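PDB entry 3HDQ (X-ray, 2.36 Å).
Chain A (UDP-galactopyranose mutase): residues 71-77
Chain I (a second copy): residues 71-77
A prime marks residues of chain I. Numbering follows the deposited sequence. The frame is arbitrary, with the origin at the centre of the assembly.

Chain A (71-77) CYDDAGV
Chain I (71-77) CYDDAGV

A symmetric contact between two copies of a protein can rest largely on one side chain that meets its own counterpart. Residues 71-77 of UDP-galactopyranose mutase illustrate the principle. In each copy Cys71 and Tyr72 are extended strand (phi/psi near -163/165 and -90/132), and Asp73, at about -85/-175, leads into a type I turn from Asp73 to Gly76. Asp74 (-57/-30) and Ala75 (-89/-5) occupy its central positions; Gly76 follows with positive phi, 86/21 in chain A and 96/15 in chain I, and Val77 returns to an extended conformation at about -96/132.

From Cys71 to Val77 the two stretches run in roughly the same direction and meet like on like, with CA atoms 7.8 Å apart for Tyr72 and Tyr72′ and 7.7 Å for Gly76 and Gly76′. No hydrogen bond crosses between them; the contact rests on the tyrosines. Both adopt chi1 m (-75° and -74°) with chi2 near -96°, and both CA-to-CB bonds point toward the other stretch. The rings therefore form an offset stack, centroids 4.2 Å apart and planes inclined by 11°. The offset brings each methylene over the partner's ring face: Tyr72 CB lies 3.8 Å from the Tyr72′ ring centroid, and Tyr72′ CB lies 3.9 Å from that of Tyr72. These reciprocal CH-pi contacts pair weakly polarized C-H groups with aromatic pi clouds, and the closest approach is Tyr72 CE2 to Tyr72′ CB, 3.6 Å. Each ring reaches across to the opposing turn, placing Tyr72 OH 4.0 Å from Gly76′ CA and Tyr72′ OH 4.2 Å from Gly76 CA.

The turn is braced from within. Gly76 N donates to Asp73 O (2.9 Å; 3.0 Å between the primed atoms), while Asp73 N donates to Val77 O (2.9 Å, and 2.8 Å in chain I). Asp73 takes chi1 p (65° and 67°), with chi2 of 17° and 10°, which folds its carboxylate back over the turn. OD1 of Asp73 accepts a well-aligned hydrogen bond from Val77 N at 2.8 Å (2.9 Å for Asp73′ OD1 and Val77′ N) and a weak one from Ala75 N at 2.9 Å (3.0 Å in chain I). Its OD2 is bonded elsewhere in the structure.

Glycine suits position 76 because, at its backbone angles, a CB would jam against the carbonyl oxygen of Ala75. The CA-to-CB bonds of Asp74 (chi1 m, -74°) and Val77 (chi1 t) point away from the other stretch, leaving the stacked tyrosines to dominate the interface: 214 Å² is buried.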

ATOM      1  N   CYS A  71       7.540   1.709  -1.213  1.00 23.11           N
ATOM      2  CA  CYS A  71       6.410   1.815  -2.120  1.00 25.71           C
ATOM      3  C   CYS A  71       6.882   2.076  -3.546  1.00 25.66           C
ATOM      4  O   CYS A  71       8.034   2.455  -3.788  1.00 25.82           O
ATOM      5  CB  CYS A  71       5.498   2.954  -1.674  1.00 23.65           C
ATOM      6  SG  CYS A  71       6.303   4.553  -1.797  1.00 29.71           S
ATOM      7  N   TYR A  72       5.984   1.866  -4.492  1.00 26.56           N
ATOM      8  CA  TYR A  72       6.284   2.127  -5.890  1.00 24.96           C
ATOM      9  C   TYR A  72       5.964   3.589  -6.211  1.00 26.30           C
ATOM     10  O   TYR A  72       4.891   4.086  -5.852  1.00 21.95           O
ATOM     11  CB  TYR A  72       5.473   1.180  -6.775  1.00 25.72           C
ATOM     12  CG  TYR A  72       5.989  -0.248  -6.796  1.00 24.04           C
ATOM     13  CD1 TYR A  72       6.842  -0.680  -7.810  1.00 25.71           C
ATOM     14  CD2 TYR A  72       5.625  -1.161  -5.813  1.00 24.60           C
ATOM     15  CE1 TYR A  72       7.314  -1.980  -7.845  1.00 26.22           C
ATOM     16  CE2 TYR A  72       6.101  -2.471  -5.843  1.00 20.89           C
ATOM     17  CZ  TYR A  72       6.944  -2.870  -6.863  1.00 20.38           C
ATOM     18  OH  TYR A  72       7.427  -4.159  -6.917  1.00 24.50           O
ATOM     19  N   ASP A  73       6.894   4.278  -6.874  1.00 25.34           N
ATOM     20  CA  ASP A  73       6.709   5.702  -7.177  1.00 25.78           C
ATOM     21  C   ASP A  73       5.907   5.935  -8.462  1.00 25.87           C
ATOM     22  O   ASP A  73       5.415   4.988  -9.066  1.00 25.07           O
ATOM     23  CB  ASP A  73       8.055   6.436  -7.234  1.00 23.81           C
ATOM     24  CG  ASP A  73       8.947   5.971  -8.384  1.00 25.85           C
ATOM     25  OD1 ASP A  73       8.484   5.321  -9.353  1.00 24.65           O
ATOM     26  OD2 ASP A  73      10.145   6.283  -8.310  1.00 29.12           O
ATOM     27  N   ASP A  74       5.780   7.192  -8.875  1.00 23.74           N
ATOM     28  CA  ASP A  74       4.971   7.526 -10.052  1.00 27.61           C
ATOM     29  C   ASP A  74       5.425   6.773 -11.304  1.00 29.25           C
ATOM     30  O   ASP A  74       4.610   6.464 -12.184  1.00 26.85           O
ATOM     31  CB  ASP A  74       4.985   9.032 -10.318  1.00 24.44           C
ATOM     32  CG  ASP A  74       4.127   9.807  -9.326  1.00 31.88           C
ATOM     33  OD1 ASP A  74       3.491   9.172  -8.452  1.00 32.32           O
ATOM     34  OD2 ASP A  74       4.081  11.050  -9.422  1.00 32.29           O
ATOM     35  N   ALA A  75       6.719   6.468 -11.375  1.00 27.07           N
ATOM     36  CA  ALA A  75       7.286   5.811 -12.555  1.00 24.61           C
ATOM     37  C   ALA A  75       7.233   4.288 -12.469  1.00 23.22           C
ATOM     38  O   ALA A  75       7.614   3.600 -13.416  1.00 26.53           O
ATOM     39  CB  ALA A  75       8.716   6.274 -12.784  1.00 28.56           C
ATOM     40  N   GLY A  76       6.786   3.765 -11.331  1.00 20.35           N
ATOM     41  CA  GLY A  76       6.753   2.328 -11.121  1.00 18.90           C
ATOM     42  C   GLY A  76       8.055   1.744 -10.585  1.00 24.02           C
ATOM     43  O   GLY A  76       8.313   0.550 -10.740  1.00 23.24           O
ATOM     44  N   VAL A  77       8.887   2.579  -9.964  1.00 21.83           N
ATOM     45  CA  VAL A  77      10.115   2.089  -9.341  1.00 21.95           C
ATOM     46  C   VAL A  77       9.912   1.896  -7.832  1.00 21.71           C
ATOM     47  O   VAL A  77       9.410   2.780  -7.153  1.00 25.25           O
ATOM     48  CB  VAL A  77      11.311   3.044  -9.594  1.00 20.19           C
ATOM     49  CG1 VAL A  77      12.581   2.511  -8.916  1.00 23.01           C
ATOM     50  CG2 VAL A  77      11.543   3.228 -11.088  1.00 24.88           C
TER
ATOM     51  N   CYS I  71      -2.850  -2.653  -6.693  1.00 30.45           N
ATOM     52  CA  CYS I  71      -1.545  -2.837  -6.065  1.00 33.47           C
ATOM     53  C   CYS I  71      -0.570  -3.457  -7.064  1.00 29.59           C
ATOM     54  O   CYS I  71      -0.980  -3.950  -8.109  1.00 27.02           O
ATOM     55  CB  CYS I  71      -1.673  -3.744  -4.836  1.00 25.99           C
ATOM     56  SG  CYS I  71      -2.039  -5.466  -5.233  1.00 29.78           S
ATOM     57  N   TYR I  72       0.717  -3.428  -6.733  1.00 30.93           N
ATOM     58  CA  TYR I  72       1.744  -4.008  -7.595  1.00 30.33           C
ATOM     59  C   TYR I  72       1.976  -5.456  -7.211  1.00 28.10           C
ATOM     60  O   TYR I  72       2.106  -5.766  -6.034  1.00 27.26           O
ATOM     61  CB  TYR I  72       3.052  -3.203  -7.515  1.00 26.78           C
ATOM     62  CG  TYR I  72       2.983  -1.874  -8.247  1.00 30.55           C
ATOM     63  CD1 TYR I  72       3.474  -1.738  -9.545  1.00 25.51           C
ATOM     64  CD2 TYR I  72       2.389  -0.770  -7.656  1.00 29.63           C
ATOM     65  CE1 TYR I  72       3.394  -0.532 -10.214  1.00 23.38           C
ATOM     66  CE2 TYR I  72       2.305   0.440  -8.323  1.00 25.05           C
ATOM     67  CZ  TYR I  72       2.809   0.552  -9.599  1.00 25.72           C
ATOM     68  OH  TYR I  72       2.719   1.767 -10.255  1.00 30.72           O
ATOM     69  N   ASP I  73       2.016  -6.341  -8.202  1.00 24.44           N
ATOM     70  CA  ASP I  73       2.178  -7.763  -7.928  1.00 24.48           C
ATOM     71  C   ASP I  73       3.653  -8.130  -7.768  1.00 29.65           C
ATOM     72  O   ASP I  73       4.515  -7.250  -7.742  1.00 26.69           O
ATOM     73  CB  ASP I  73       1.469  -8.637  -8.979  1.00 22.60           C
ATOM     74  CG  ASP I  73       2.105  -8.551 -10.363  1.00 27.90           C
ATOM     75  OD1 ASP I  73       3.207  -7.976 -10.505  1.00 25.76           O
ATOM     76  OD2 ASP I  73       1.487  -9.078 -11.319  1.00 26.43           O
ATOM     77  N   ASP I  74       3.931  -9.421  -7.633  1.00 25.69           N
ATOM     78  CA  ASP I  74       5.292  -9.893  -7.407  1.00 30.92           C
ATOM     79  C   ASP I  74       6.256  -9.461  -8.506  1.00 30.95           C
ATOM     80  O   ASP I  74       7.425  -9.201  -8.236  1.00 33.87           O
ATOM     81  CB  ASP I  74       5.327 -11.419  -7.226  1.00 25.42           C
ATOM     82  CG  ASP I  74       4.786 -11.855  -5.871  1.00 32.00           C
ATOM     83  OD1 ASP I  74       4.445 -10.974  -5.054  1.00 30.52           O
ATOM     84  OD2 ASP I  74       4.705 -13.073  -5.616  1.00 32.32           O
ATOM     85  N   ALA I  75       5.776  -9.379  -9.742  1.00 27.10           N
ATOM     86  CA  ALA I  75       6.651  -9.004 -10.848  1.00 21.78           C
ATOM     87  C   ALA I  75       6.778  -7.493 -11.048  1.00 22.37           C
ATOM     88  O   ALA I  75       7.594  -7.037 -11.845  1.00 29.00           O
ATOM     89  CB  ALA I  75       6.209  -9.678 -12.130  1.00 24.11           C
ATOM     90  N   GLY I  76       5.984  -6.711 -10.329  1.00 25.41           N
ATOM     91  CA  GLY I  76       6.044  -5.262 -10.465  1.00 25.74           C
ATOM     92  C   GLY I  76       5.007  -4.674 -11.407  1.00 28.05           C
ATOM     93  O   GLY I  76       5.118  -3.517 -11.823  1.00 27.21           O
ATOM     94  N   VAL I  77       3.991  -5.467 -11.742  1.00 28.17           N
ATOM     95  CA  VAL I  77       2.888  -5.011 -12.586  1.00 21.99           C
ATOM     96  C   VAL I  77       1.737  -4.507 -11.709  1.00 24.83           C
ATOM     97  O   VAL I  77       1.385  -5.145 -10.708  1.00 24.15           O
ATOM     98  CB  VAL I  77       2.381  -6.155 -13.468  1.00 23.69           C
ATOM     99  CG1 VAL I  77       1.265  -5.676 -14.394  1.00 18.46           C
ATOM    100  CG2 VAL I  77       3.538  -6.768 -14.261  1.00 22.78           C
TER